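Acidocalcisomal pyrophosphatase (Trypanosoma brucei brucei, PDB 5C5V) probably hydrolyses inorganic pyrophosphate to phosphate with the help of magnesium ions. Local coordinates at residues A[27-32]-A[51-56]; A[97-102]-A[121-126]; A[231-236]-A[261-266]. All coordinates share one frame; numbering follows the deposited sequence.

Followed from the N terminus, the three contacts come in series: each loop closes before the next opens, and none nests in or crosses another. Contact 1 closes an 18-residue, largely helical loop by packing helix 26-36 on helix 43-53, in what is probably the EF-hand region. Contact 2 closes the excursion through strand 110-117, bringing together side chains of the two outer strands of a three-stranded antiparallel sheet. Contact 3, in the pyrophosphatase domain, closes a 24-residue, largely strand excursion, joining the loop before strand 238-251 to the end of strand 254-263. Contacts 2 and 3 approach to about 5 Å between nearest atoms without touching; the centre of contact 1 lies about 42 Å from that of contact 2.

Contact 1 of 3, residues A[27-32]-A[51-56]; sequences DKVEEV and EINAID
The salt bridge from Lys28 NZ to Glu31 OE1, 2.9 Å long, ties one turn of helix 26-36 to the next, while Val29 of the same turn meets Ile52 and Asn53 of helix 43-53. Helix-to-helix packing of this kind is consistent with an EF-hand region. The lysine reaches the syn side of the carboxylate, 17° from its plane, and two long, flexible, oppositely charged side chains three residues apart suit a partly exposed helix face. At the interface the CA atoms of Val29 and Ile52 are 7.6 Å apart, close enough for branched aliphatic groups to mesh. Their side chains run past each other in opposite directions, and Val29 CG1 lies 3.9 Å from Ile52 CG2. Both branched residues are buried, and Ile52 also rests on Trp67 of helix 61-69. Toward the exposed margin, Glu30 forms a salt bridge to Lys49, a second link between the helices. Asn53 is the last helical residue there, a fitting place for a polar side chain at the edge of an apolar patch. With CG1 placed anti to the backbone N (chi1 155°), Val29 sets this methyl 3.7 Å from Asn53 OD1.

Contact 2 of 3, residues A[97-102]-A[121-126]; sequences VVHEKG and GRERQV
Val97 and Glu123 meet across the width of a three-stranded antiparallel meander, in which strand 110-117 runs between strands 94-101 and 123-126. The two outer strands share no hydrogen bond; each pairs with the middle strand instead, Val97 with Phe114 and Arg124 with Phe115. The CA atoms of Val97 and Glu123 are therefore 9.0 Å apart, and only side chains span the gap.

The packed part centres on Val97, the one buried residue of the three that touch, whose compact, beta-branched form suits a strand. Its CG1 lies 4.1 Å from Glu123 OE2, the nearest approach between the segments. Val97 is also covered by Glu145 of the second subunit. The same methyl supports the His99 ring, standing 4.1 Å above its plane and displaced toward the rim.

The looser part lies toward solvent, with His99 and Glu123, both exposed. The glutamate chain is extended beyond CG (chi2 -170°), which carries the carboxylate across the middle strand, and it crosses Val97 at about a right angle. The carboxylate is not left to an apolar neighbour, for OE2 forms a salt bridge with Arg116 on the middle strand. A long acidic side chain thus fits an exposed sheet face where a basic partner is at hand. The His99 ring meets Phe114, the planes inclined at about 65°. His99 ND1 is 5.1 Å from Glu123 OE2, too far for a bond, and any influence on the imidazole is probably small because Arg116 already balances the carboxylate. Between the two residues there is just a slack approach: His99 CE1 stands 4.4 Å from Glu123 OE2, obliquely to the ring.

Contact 3 of 3, residues A[231-236]-A[261-266]; sequences TQFKVG and CISHND
Phe233 and Ser263 supply the closest van der Waals touch between the loop 231-236 and the end of strand 254-263. Ser263 CB sits at the edge of the phenyl ring, in its plane, 4.0 Å from Phe233 CZ. A small residue suits this place because the long, flat phenylalanine can reach in edge first. The ring is buried and also packs on Phe154 and Cys156 of strand 152-156. Over one of its faces stands Thr231 O, 3.9 Å above the plane and displaced toward the rim.

Hydrogen bonds shape the second segment from within. Ser263 OG is anti to the backbone N (chi1 166°), which brings the hydroxyl beside the carbonyl carbon and over the start of the turn. There it accepts from Asn265 N at 2.9 Å, with an N-H...O angle of 153°, making an ST turn. Asp266 N bonds to Ser263 O at 3.1 Å, closing a type I beta turn from Ser263 to Asp266. Serine is apt here, since it offers both a small CB to the ring and a hydroxyl to the turn.

Polar groups link the segments only indirectly. Asp266 OD1 accepts from Met230 N, just before the loop, while OD2 accepts from Ile268 N; both carboxylate oxygens of this buried residue are thus engaged. Thr231 N, by contrast, remains 4.4 Å from Asp266 OD1. Beyond the chain, Thr231 packs on Pro283 of the third subunit.

Together these pieces set the connecting loop against the end of strand 254-263, which pairs antiparallel with strand 238-251 in the curled beta sheet that forms the OB-like barrel of family I pyrophosphatases.

Contact 1 of 3, residues A[27-32]-A[51-56]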
ATOM      1  N   ASP A  27       1.122 -47.033  23.803  1.00 78.85           N
ATOM      2  CA  ASP A  27       0.482 -46.129  24.754  1.00 79.00           C
ATOM      3  C   ASP A  27      -0.727 -45.447  24.110  1.00 78.53           C
ATOM      4  O   ASP A  27      -1.761 -45.243  24.741  1.00 78.77           O
ATOM      5  CB  ASP A  27       1.467 -45.057  25.234  1.00 79.00           C
ATOM      6  CG  ASP A  27       2.616 -45.630  26.053  1.00 79.80           C
ATOM      7  OD1 ASP A  27       2.433 -46.657  26.730  1.00 80.60           O
ATOM      8  OD2 ASP A  27       3.711 -45.028  26.024  1.00 80.01           O
ATOM      9  N   LYS A  28      -0.587 -45.088  22.845  1.00 76.46           N
ATOM     10  CA  LYS A  28      -1.664 -44.428  22.125  1.00 76.10           C
ATOM     11  C   LYS A  28      -2.822 -45.387  21.854  1.00 76.26           C
ATOM     12  O   LYS A  28      -3.976 -44.973  21.790  1.00 75.95           O
ATOM     13  CB  LYS A  28      -1.140 -43.839  20.824  1.00 75.32           C
ATOM     14  CG  LYS A  28      -0.294 -42.590  21.040  1.00 75.21           C
ATOM     15  CD  LYS A  28      -1.057 -41.577  21.869  1.00 75.26           C
ATOM     16  CE  LYS A  28      -0.127 -40.587  22.548  1.00 75.21           C
ATOM     17  NZ  LYS A  28      -0.928 -39.543  23.230  1.00 75.47           N
ATOM     18  N   VAL A  29      -2.506 -46.666  21.705  1.00 76.30           N
ATOM     19  CA  VAL A  29      -3.528 -47.676  21.477  1.00 76.57           C
ATOM     20  C   VAL A  29      -4.410 -47.816  22.709  1.00 77.05           C
ATOM     21  O   VAL A  29      -5.635 -47.836  22.598  1.00 77.14           O
ATOM     22  CB  VAL A  29      -2.911 -49.041  21.127  1.00 76.59           C
ATOM     23  CG1 VAL A  29      -3.871 -50.168  21.498  1.00 77.51           C
ATOM     24  CG2 VAL A  29      -2.569 -49.098  19.651  1.00 76.71           C
ATOM     25  N   GLU A  30      -3.791 -47.882  23.883  1.00 79.37           N
ATOM     26  CA  GLU A  30      -4.551 -47.939  25.117  1.00 80.15           C
ATOM     27  C   GLU A  30      -5.395 -46.674  25.306  1.00 79.89           C
ATOM     28  O   GLU A  30      -6.534 -46.745  25.768  1.00 80.20           O
ATOM     29  CB  GLU A  30      -3.627 -48.151  26.319  1.00 80.88           C
ATOM     30  CG  GLU A  30      -2.785 -49.423  26.250  1.00 81.62           C
ATOM     31  CD  GLU A  30      -2.740 -50.160  27.570  1.00 82.88           C
ATOM     32  OE1 GLU A  30      -1.765 -50.917  27.819  1.00 83.96           O
ATOM     33  OE2 GLU A  30      -3.696 -50.008  28.368  1.00 83.12           O
ATOM     34  N   GLU A  31      -4.840 -45.524  24.934  1.00 76.02           N
ATOM     35  CA  GLU A  31      -5.526 -44.249  25.125  1.00 75.96           C
ATOM     36  C   GLU A  31      -6.746 -44.047  24.229  1.00 75.25           C
ATOM     37  O   GLU A  31      -7.738 -43.472  24.657  1.00 75.38           O
ATOM     38  CB  GLU A  31      -4.560 -43.087  24.906  1.00 75.26           C
ATOM     39  CG  GLU A  31      -3.805 -42.706  26.164  1.00 75.78           C
ATOM     40  CD  GLU A  31      -2.521 -41.961  25.864  1.00 75.87           C
ATOM     41  OE1 GLU A  31      -2.554 -40.988  25.081  1.00 75.50           O
ATOM     42  OE2 GLU A  31      -1.479 -42.355  26.417  1.00 76.32           O
ATOM     43  N   VAL A  32      -6.660 -44.492  22.983  1.00 72.38           N
ATOM     44  CA  VAL A  32      -7.782 -44.338  22.079  1.00 72.47           C
ATOM     45  C   VAL A  32      -8.913 -45.295  22.522  1.00 73.28           C
ATOM     46  O   VAL A  32     -10.090 -44.997  22.321  1.00 73.20           O
ATOM     47  CB  VAL A  32      -7.370 -44.585  20.613  1.00 72.12           C
ATOM     48  CG1 VAL A  32      -7.104 -46.044  20.376  1.00 72.64           C
ATOM     49  CG2 VAL A  32      -8.452 -44.098  19.673  1.00 71.87           C
ATOM     50  N   GLU A  51      -9.308 -56.497  20.209  1.00 87.16           N
ATOM     51  CA  GLU A  51      -9.384 -56.457  18.753  1.00 86.98           C
ATOM     52  C   GLU A  51      -8.274 -55.609  18.112  1.00 86.25           C
ATOM     53  O   GLU A  51      -7.738 -55.968  17.059  1.00 85.99           O
ATOM     54  CB  GLU A  51     -10.757 -55.937  18.304  1.00 86.93           C
ATOM     55  CG  GLU A  51     -11.885 -56.962  18.353  1.00 87.80           C
ATOM     56  CD  GLU A  51     -13.237 -56.359  17.989  1.00 88.21           C
ATOM     57  OE1 GLU A  51     -13.244 -55.262  17.393  1.00 87.75           O
ATOM     58  OE2 GLU A  51     -14.293 -56.970  18.285  1.00 88.94           O
ATOM     59  N   ILE A  52      -7.938 -54.481  18.733  1.00 85.82           N
ATOM     60  CA  ILE A  52      -6.953 -53.585  18.158  1.00 85.23           C
ATOM     61  C   ILE A  52      -5.546 -54.134  18.397  1.00 85.28           C
ATOM     62  O   ILE A  52      -4.695 -54.052  17.522  1.00 85.00           O
ATOM     63  CB  ILE A  52      -7.090 -52.144  18.714  1.00 84.65           C
ATOM     64  CG1 ILE A  52      -8.372 -51.498  18.175  1.00 84.40           C
ATOM     65  CG2 ILE A  52      -5.896 -51.288  18.303  1.00 83.77           C
ATOM     66  CD1 ILE A  52      -8.835 -50.300  18.950  1.00 84.08           C
ATOM     67  N   ASN A  53      -5.299 -54.716  19.564  1.00 88.40           N
ATOM     68  CA  ASN A  53      -4.019 -55.378  19.800  1.00 88.54           C
ATOM     69  C   ASN A  53      -3.725 -56.495  18.792  1.00 88.82           C
ATOM     70  O   ASN A  53      -2.569 -56.698  18.394  1.00 89.13           O
ATOM     71  CB  ASN A  53      -3.973 -55.987  21.205  1.00 89.58           C
ATOM     72  CG  ASN A  53      -3.905 -54.947  22.301  1.00 89.37           C
ATOM     73  OD1 ASN A  53      -3.503 -53.801  22.068  1.00 88.48           O
ATOM     74  ND2 ASN A  53      -4.274 -55.355  23.525  1.00 90.45           N
ATOM     75  N   ALA A  54      -4.773 -57.206  18.377  1.00 87.58           N
ATOM     76  CA  ALA A  54      -4.627 -58.315  17.438  1.00 88.12           C
ATOM     77  C   ALA A  54      -4.419 -57.861  15.995  1.00 87.70           C
ATOM     78  O   ALA A  54      -4.403 -58.692  15.086  1.00 87.91           O
ATOM     79  CB  ALA A  54      -5.830 -59.219  17.513  1.00 88.98           C
ATOM     80  N   ILE A  55      -4.276 -56.557  15.779  1.00 87.64           N
ATOM     81  CA  ILE A  55      -3.934 -56.059  14.449  1.00 87.03           C
ATOM     82  C   ILE A  55      -2.453 -56.317  14.233  1.00 86.91           C
ATOM     83  O   ILE A  55      -1.673 -56.343  15.192  1.00 87.17           O
ATOM     84  CB  ILE A  55      -4.241 -54.560  14.273  1.00 86.28           C
ATOM     85  CG1 ILE A  55      -5.748 -54.319  14.292  1.00 86.46           C
ATOM     86  CG2 ILE A  55      -3.676 -54.047  12.964  1.00 85.67           C
ATOM     87  CD1 ILE A  55      -6.139 -52.938  13.841  1.00 85.64           C
ATOM     88  N   ASP A  56      -2.067 -56.548  12.984  1.00 87.65           N
ATOM     89  CA  ASP A  56      -0.704 -56.977  12.702  1.00 88.04           C
ATOM     90  C   ASP A  56       0.169 -55.781  12.336  1.00 87.12           C
ATOM     91  O   ASP A  56      -0.122 -55.067  11.388  1.00 86.76           O
ATOM     92  CB  ASP A  56      -0.694 -58.043  11.597  1.00 88.85           C
ATOM     93  CG  ASP A  56       0.702 -58.325  11.069  1.00 89.51           C
ATOM     94  OD1 ASP A  56       1.359 -59.255  11.575  1.00 90.67           O
ATOM     95  OD2 ASP A  56       1.145 -57.607  10.140  1.00 88.75           O
TER

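Contact 2 of 3, residues A[97-102]-A[121-126]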
ATOM      1  N   VAL A  97     -16.661 -24.285  -7.024  1.00 61.45           N
ATOM      2  CA  VAL A  97     -15.901 -24.857  -8.124  1.00 61.71           C
ATOM      3  C   VAL A  97     -16.477 -24.337  -9.428  1.00 62.64           C
ATOM      4  O   VAL A  97     -17.699 -24.267  -9.588  1.00 63.39           O
ATOM      5  CB  VAL A  97     -15.930 -26.392  -8.113  1.00 62.75           C
ATOM      6  CG1 VAL A  97     -15.135 -26.937  -9.289  1.00 63.16           C
ATOM      7  CG2 VAL A  97     -15.355 -26.922  -6.802  1.00 62.18           C
ATOM      8  N   VAL A  98     -15.603 -23.945 -10.348  1.00 62.15           N
ATOM      9  CA  VAL A  98     -16.038 -23.376 -11.615  1.00 62.73           C
ATOM     10  C   VAL A  98     -15.597 -24.255 -12.785  1.00 64.02           C
ATOM     11  O   VAL A  98     -14.444 -24.680 -12.857  1.00 63.68           O
ATOM     12  CB  VAL A  98     -15.493 -21.953 -11.808  1.00 61.79           C
ATOM     13  CG1 VAL A  98     -15.992 -21.386 -13.099  1.00 62.89           C
ATOM     14  CG2 VAL A  98     -15.944 -21.057 -10.673  1.00 60.83           C
ATOM     15  N   HIS A  99     -16.529 -24.589 -13.668  1.00 63.13           N
ATOM     16  CA  HIS A  99     -16.172 -25.332 -14.868  1.00 64.37           C
ATOM     17  C   HIS A  99     -16.635 -24.609 -16.126  1.00 65.21           C
ATOM     18  O   HIS A  99     -17.753 -24.100 -16.175  1.00 65.82           O
ATOM     19  CB  HIS A  99     -16.758 -26.737 -14.817  1.00 65.38           C
ATOM     20  CG  HIS A  99     -15.938 -27.692 -14.009  1.00 65.13           C
ATOM     21  ND1 HIS A  99     -16.494 -28.708 -13.263  1.00 65.42           N
ATOM     22  CD2 HIS A  99     -14.594 -27.799 -13.852  1.00 64.02           C
ATOM     23  CE1 HIS A  99     -15.532 -29.383 -12.659  1.00 64.73           C
ATOM     24  NE2 HIS A  99     -14.371 -28.852 -13.000  1.00 63.97           N
ATOM     25  N   GLU A 100     -15.782 -24.599 -17.145  1.00 64.35           N
ATOM     26  CA  GLU A 100     -16.142 -24.040 -18.433  1.00 65.57           C
ATOM     27  C   GLU A 100     -16.644 -25.129 -19.371  1.00 67.22           C
ATOM     28  O   GLU A 100     -16.168 -26.257 -19.346  1.00 67.31           O
ATOM     29  CB  GLU A 100     -14.943 -23.323 -19.055  1.00 64.52           C
ATOM     30  CG  GLU A 100     -14.343 -22.251 -18.165  1.00 63.07           C
ATOM     31  CD  GLU A 100     -13.056 -21.682 -18.722  1.00 62.49           C
ATOM     32  OE1 GLU A 100     -12.023 -22.398 -18.668  1.00 62.04           O
ATOM     33  OE2 GLU A 100     -13.069 -20.539 -19.228  1.00 62.18           O
ATOM     34  N   LYS A 101     -17.629 -24.775 -20.185  1.00 65.54           N
ATOM     35  CA  LYS A 101     -18.026 -25.560 -21.342  1.00 66.97           C
ATOM     36  C   LYS A 101     -17.752 -24.697 -22.570  1.00 67.35           C
ATOM     37  O   LYS A 101     -18.479 -23.728 -22.811  1.00 67.96           O
ATOM     38  CB  LYS A 101     -19.495 -25.952 -21.260  1.00 68.13           C
ATOM     39  CG  LYS A 101     -19.863 -26.759 -20.030  1.00 68.13           C
ATOM     40  CD  LYS A 101     -19.220 -28.139 -20.056  1.00 67.93           C
ATOM     41  CE  LYS A 101     -19.605 -28.938 -18.819  1.00 67.75           C
ATOM     42  NZ  LYS A 101     -19.162 -30.371 -18.863  1.00 67.75           N
ATOM     43  N   GLY A 102     -16.678 -25.011 -23.303  1.00 67.90           N
ATOM     44  CA  GLY A 102     -16.213 -24.195 -24.432  1.00 67.35           C
ATOM     45  C   GLY A 102     -17.311 -24.072 -25.462  1.00 69.12           C
ATOM     46  O   GLY A 102     -18.344 -24.744 -25.318  1.00 70.17           O
ATOM     47  N   GLY A 121     -17.373 -34.697   0.197  1.00 69.48           N
ATOM     48  CA  GLY A 121     -16.756 -34.789  -1.119  1.00 69.42           C
ATOM     49  C   GLY A 121     -17.752 -34.795  -2.274  1.00 70.35           C
ATOM     50  O   GLY A 121     -17.353 -34.792  -3.441  1.00 70.48           O
ATOM     51  N   ARG A 122     -19.046 -34.806  -1.955  1.00 68.15           N
ATOM     52  CA  ARG A 122     -20.090 -34.764  -2.979  1.00 69.19           C
ATOM     53  C   ARG A 122     -20.163 -33.391  -3.671  1.00 68.75           C
ATOM     54  O   ARG A 122     -20.082 -32.346  -3.026  1.00 67.92           O
ATOM     55  CB  ARG A 122     -21.450 -35.124  -2.378  1.00 69.85           C
ATOM     56  CG  ARG A 122     -21.613 -36.616  -2.057  1.00 70.83           C
ATOM     57  CD  ARG A 122     -23.053 -36.972  -1.676  1.00 72.00           C
ATOM     58  N   GLU A 123     -20.255 -33.425  -4.996  1.00 67.72           N
ATOM     59  CA  GLU A 123     -20.429 -32.241  -5.833  1.00 67.71           C
ATOM     60  C   GLU A 123     -21.861 -32.058  -6.308  1.00 68.66           C
ATOM     61  O   GLU A 123     -22.505 -33.016  -6.717  1.00 69.59           O
ATOM     62  CB  GLU A 123     -19.523 -32.317  -7.065  1.00 67.68           C
ATOM     63  CG  GLU A 123     -18.287 -31.445  -7.059  1.00 66.68           C
ATOM     64  CD  GLU A 123     -17.620 -31.433  -8.432  1.00 67.26           C
ATOM     65  OE1 GLU A 123     -18.160 -32.100  -9.350  1.00 68.41           O
ATOM     66  OE2 GLU A 123     -16.579 -30.752  -8.604  1.00 66.53           O
ATOM     67  N   ARG A 124     -22.346 -30.822  -6.291  1.00 64.84           N
ATOM     68  CA  ARG A 124     -23.644 -30.519  -6.882  1.00 65.90           C
ATOM     69  C   ARG A 124     -23.542 -29.195  -7.625  1.00 65.36           C
ATOM     70  O   ARG A 124     -22.782 -28.309  -7.226  1.00 64.17           O
ATOM     71  CB  ARG A 124     -24.757 -30.466  -5.825  1.00 65.59           C
ATOM     72  CG  ARG A 124     -24.682 -29.289  -4.869  1.00 64.57           C
ATOM     73  CD  ARG A 124     -25.708 -29.431  -3.737  1.00 65.02           C
ATOM     74  NE  ARG A 124     -25.680 -28.293  -2.813  1.00 64.11           N
ATOM     75  CZ  ARG A 124     -26.449 -27.207  -2.912  1.00 63.96           C
ATOM     76  NH1 ARG A 124     -27.338 -27.097  -3.893  1.00 64.89           N
ATOM     77  NH2 ARG A 124     -26.331 -26.231  -2.020  1.00 62.79           N
ATOM     78  N   GLN A 125     -24.276 -29.067  -8.727  1.00 59.97           N
ATOM     79  CA  GLN A 125     -24.282 -27.803  -9.438  1.00 59.73           C
ATOM     80  C   GLN A 125     -25.145 -26.825  -8.657  1.00 59.00           C
ATOM     81  O   GLN A 125     -26.158 -27.219  -8.060  1.00 59.33           O
ATOM     82  CB  GLN A 125     -24.785 -27.965 -10.873  1.00 61.15           C
ATOM     83  CG  GLN A 125     -24.673 -26.700 -11.678  1.00 60.89           C
ATOM     84  CD  GLN A 125     -24.980 -26.891 -13.143  1.00 62.41           C
ATOM     85  OE1 GLN A 125     -25.240 -27.999 -13.596  1.00 63.73           O
ATOM     86  NE2 GLN A 125     -24.966 -25.801 -13.890  1.00 62.35           N
ATOM     87  N   VAL A 126     -24.720 -25.558  -8.651  1.00 58.90           N
ATOM     88  CA  VAL A 126     -25.437 -24.494  -7.963  1.00 57.97           C
ATOM     89  C   VAL A 126     -25.563 -23.272  -8.863  1.00 57.88           C
ATOM     90  O   VAL A 126     -24.962 -23.207  -9.943  1.00 58.07           O
ATOM     91  CB  VAL A 126     -24.735 -24.062  -6.660  1.00 56.74           C
ATOM     92  CG1 VAL A 126     -24.547 -25.255  -5.727  1.00 57.01           C
ATOM     93  CG2 VAL A 126     -23.389 -23.411  -6.958  1.00 55.69           C
TER

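Contact 3 of 3, residues A[231-236]-A[261-266]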
ATOM      1  N   THR A 231      -6.402  -4.862  -9.336  1.00 52.33           N
ATOM      2  CA  THR A 231      -6.205  -6.238  -9.801  1.00 52.54           C
ATOM      3  C   THR A 231      -7.302  -6.666 -10.777  1.00 53.24           C
ATOM      4  O   THR A 231      -8.483  -6.472 -10.506  1.00 53.22           O
ATOM      5  CB  THR A 231      -6.198  -7.249  -8.635  1.00 52.90           C
ATOM      6  OG1 THR A 231      -5.327  -6.795  -7.597  1.00 53.03           O
ATOM      7  CG2 THR A 231      -5.746  -8.615  -9.113  1.00 52.88           C
ATOM      8  N   GLN A 232      -6.900  -7.223 -11.918  1.00 50.59           N
ATOM      9  CA  GLN A 232      -7.837  -7.789 -12.880  1.00 51.20           C
ATOM     10  C   GLN A 232      -8.316  -9.156 -12.400  1.00 51.77           C
ATOM     11  O   GLN A 232      -7.500 -10.007 -12.049  1.00 51.79           O
ATOM     12  CB  GLN A 232      -7.178  -7.933 -14.246  1.00 51.69           C
ATOM     13  CG  GLN A 232      -8.087  -8.483 -15.313  1.00 52.95           C
ATOM     14  CD  GLN A 232      -7.329  -9.022 -16.502  1.00 53.68           C
ATOM     15  OE1 GLN A 232      -6.494  -9.912 -16.362  1.00 53.42           O
ATOM     16  NE2 GLN A 232      -7.611  -8.477 -17.685  1.00 54.50           N
ATOM     17  N   PHE A 233      -9.622  -9.383 -12.422  1.00 52.10           N
ATOM     18  CA  PHE A 233     -10.184 -10.675 -12.023  1.00 52.73           C
ATOM     19  C   PHE A 233     -10.394 -11.574 -13.235  1.00 54.08           C
ATOM     20  O   PHE A 233     -10.357 -11.104 -14.381  1.00 54.58           O
ATOM     21  CB  PHE A 233     -11.509 -10.492 -11.294  1.00 52.78           C
ATOM     22  CG  PHE A 233     -11.393  -9.767  -9.978  1.00 52.12           C
ATOM     23  CD1 PHE A 233     -10.227  -9.822  -9.233  1.00 51.83           C
ATOM     24  CD2 PHE A 233     -12.460  -9.058  -9.473  1.00 51.91           C
ATOM     25  CE1 PHE A 233     -10.125  -9.159  -8.011  1.00 51.17           C
ATOM     26  CE2 PHE A 233     -12.363  -8.404  -8.259  1.00 51.25           C
ATOM     27  CZ  PHE A 233     -11.192  -8.456  -7.535  1.00 51.08           C
ATOM     28  N   LYS A 234     -10.575 -12.866 -12.982  1.00 52.28           N
ATOM     29  CA  LYS A 234     -10.986 -13.811 -14.012  1.00 53.55           C
ATOM     30  C   LYS A 234     -12.499 -13.754 -14.235  1.00 54.43           C
ATOM     31  O   LYS A 234     -13.253 -13.358 -13.344  1.00 54.04           O
ATOM     32  CB  LYS A 234     -10.575 -15.237 -13.626  1.00 54.14           C
ATOM     33  CG  LYS A 234      -9.191 -15.649 -14.071  1.00 53.63           C
ATOM     34  CD  LYS A 234      -8.138 -14.639 -13.666  1.00 52.96           C
ATOM     35  CE  LYS A 234      -6.741 -15.049 -14.191  1.00 53.20           C
ATOM     36  NZ  LYS A 234      -5.683 -13.981 -14.009  1.00 51.86           N
ATOM     37  N   VAL A 235     -12.951 -14.155 -15.416  1.00 51.80           N
ATOM     38  CA  VAL A 235     -14.385 -14.273 -15.666  1.00 52.83           C
ATOM     39  C   VAL A 235     -15.000 -15.287 -14.712  1.00 53.16           C
ATOM     40  O   VAL A 235     -14.518 -16.416 -14.603  1.00 53.40           O
ATOM     41  CB  VAL A 235     -14.696 -14.688 -17.106  1.00 54.74           C
ATOM     42  CG1 VAL A 235     -16.193 -15.014 -17.250  1.00 55.84           C
ATOM     43  CG2 VAL A 235     -14.286 -13.585 -18.072  1.00 54.60           C
ATOM     44  N   GLY A 236     -16.044 -14.869 -14.000  1.00 54.21           N
ATOM     45  CA  GLY A 236     -16.717 -15.753 -13.070  1.00 54.28           C
ATOM     46  C   GLY A 236     -16.094 -15.797 -11.683  1.00 53.20           C
ATOM     47  O   GLY A 236     -16.650 -16.418 -10.771  1.00 53.34           O
ATOM     48  N   CYS A 261     -17.551  -0.397  -5.651  1.00 50.70           N
ATOM     49  CA  CYS A 261     -17.007  -1.183  -4.551  1.00 51.03           C
ATOM     50  C   CYS A 261     -15.536  -1.433  -4.774  1.00 50.81           C
ATOM     51  O   CYS A 261     -15.014  -1.188  -5.868  1.00 50.46           O
ATOM     52  CB  CYS A 261     -17.757  -2.515  -4.410  1.00 51.50           C
ATOM     53  SG  CYS A 261     -17.567  -3.599  -5.852  1.00 51.76           S
ATOM     54  N   ILE A 262     -14.860  -1.927  -3.747  1.00 52.93           N
ATOM     55  CA  ILE A 262     -13.456  -2.273  -3.908  1.00 52.79           C
ATOM     56  C   ILE A 262     -13.105  -3.550  -3.167  1.00 53.32           C
ATOM     57  O   ILE A 262     -13.558  -3.781  -2.051  1.00 53.76           O
ATOM     58  CB  ILE A 262     -12.518  -1.143  -3.431  1.00 52.68           C
ATOM     59  CG1 ILE A 262     -11.064  -1.513  -3.738  1.00 52.43           C
ATOM     60  CG2 ILE A 262     -12.713  -0.849  -1.949  1.00 53.11           C
ATOM     61  CD1 ILE A 262     -10.099  -0.388  -3.516  1.00 52.42           C
ATOM     62  N   SER A 263     -12.286  -4.366  -3.818  1.00 54.10           N
ATOM     63  CA  SER A 263     -11.814  -5.620  -3.263  1.00 54.62           C
ATOM     64  C   SER A 263     -11.168  -5.467  -1.894  1.00 54.97           C
ATOM     65  O   SER A 263     -10.314  -4.607  -1.687  1.00 55.10           O
ATOM     66  CB  SER A 263     -10.810  -6.262  -4.225  1.00 54.35           C
ATOM     67  OG  SER A 263     -10.108  -7.307  -3.573  1.00 55.04           O
ATOM     68  N   HIS A 264     -11.552  -6.323  -0.964  1.00 54.25           N
ATOM     69  CA  HIS A 264     -10.943  -6.327   0.353  1.00 55.19           C
ATOM     70  C   HIS A 264      -9.480  -6.749   0.280  1.00 55.26           C
ATOM     71  O   HIS A 264      -8.778  -6.690   1.274  1.00 56.07           O
ATOM     72  CB  HIS A 264     -11.714  -7.260   1.296  1.00 56.18           C
ATOM     73  CG  HIS A 264     -12.863  -6.603   1.993  1.00 56.81           C
ATOM     74  ND1 HIS A 264     -12.703  -5.795   3.099  1.00 57.52           N
ATOM     75  CD2 HIS A 264     -14.193  -6.627   1.736  1.00 56.67           C
ATOM     76  CE1 HIS A 264     -13.884  -5.359   3.500  1.00 57.83           C
ATOM     77  NE2 HIS A 264     -14.805  -5.847   2.689  1.00 57.38           N
ATOM     78  N   ASN A 265      -9.028  -7.181  -0.897  1.00 59.11           N
ATOM     79  CA  ASN A 265      -7.628  -7.548  -1.109  1.00 59.04           C
ATOM     80  C   ASN A 265      -6.761  -6.465  -1.738  1.00 58.61           C
ATOM     81  O   ASN A 265      -5.551  -6.648  -1.887  1.00 58.72           O
ATOM     82  CB  ASN A 265      -7.545  -8.797  -1.975  1.00 58.78           C
ATOM     83  CG  ASN A 265      -7.725 -10.032  -1.175  1.00 60.13           C
ATOM     84  OD1 ASN A 265      -7.348 -10.061   0.006  1.00 60.83           O
ATOM     85  ND2 ASN A 265      -8.336 -11.067  -1.774  1.00 60.27           N
ATOM     86  N   ASP A 266      -7.374  -5.355  -2.126  1.00 57.71           N
ATOM     87  CA  ASP A 266      -6.620  -4.249  -2.696  1.00 57.57           C
ATOM     88  C   ASP A 266      -5.826  -3.545  -1.594  1.00 58.11           C
ATOM     89  O   ASP A 266      -6.302  -3.417  -0.460  1.00 58.59           O
ATOM     90  CB  ASP A 266      -7.536  -3.247  -3.412  1.00 56.54           C
ATOM     91  CG  ASP A 266      -6.766  -2.308  -4.342  1.00 56.59           C
ATOM     92  OD1 ASP A 266      -6.628  -2.629  -5.545  1.00 56.43           O
ATOM     93  OD2 ASP A 266      -6.299  -1.236  -3.887  1.00 56.74           O
TER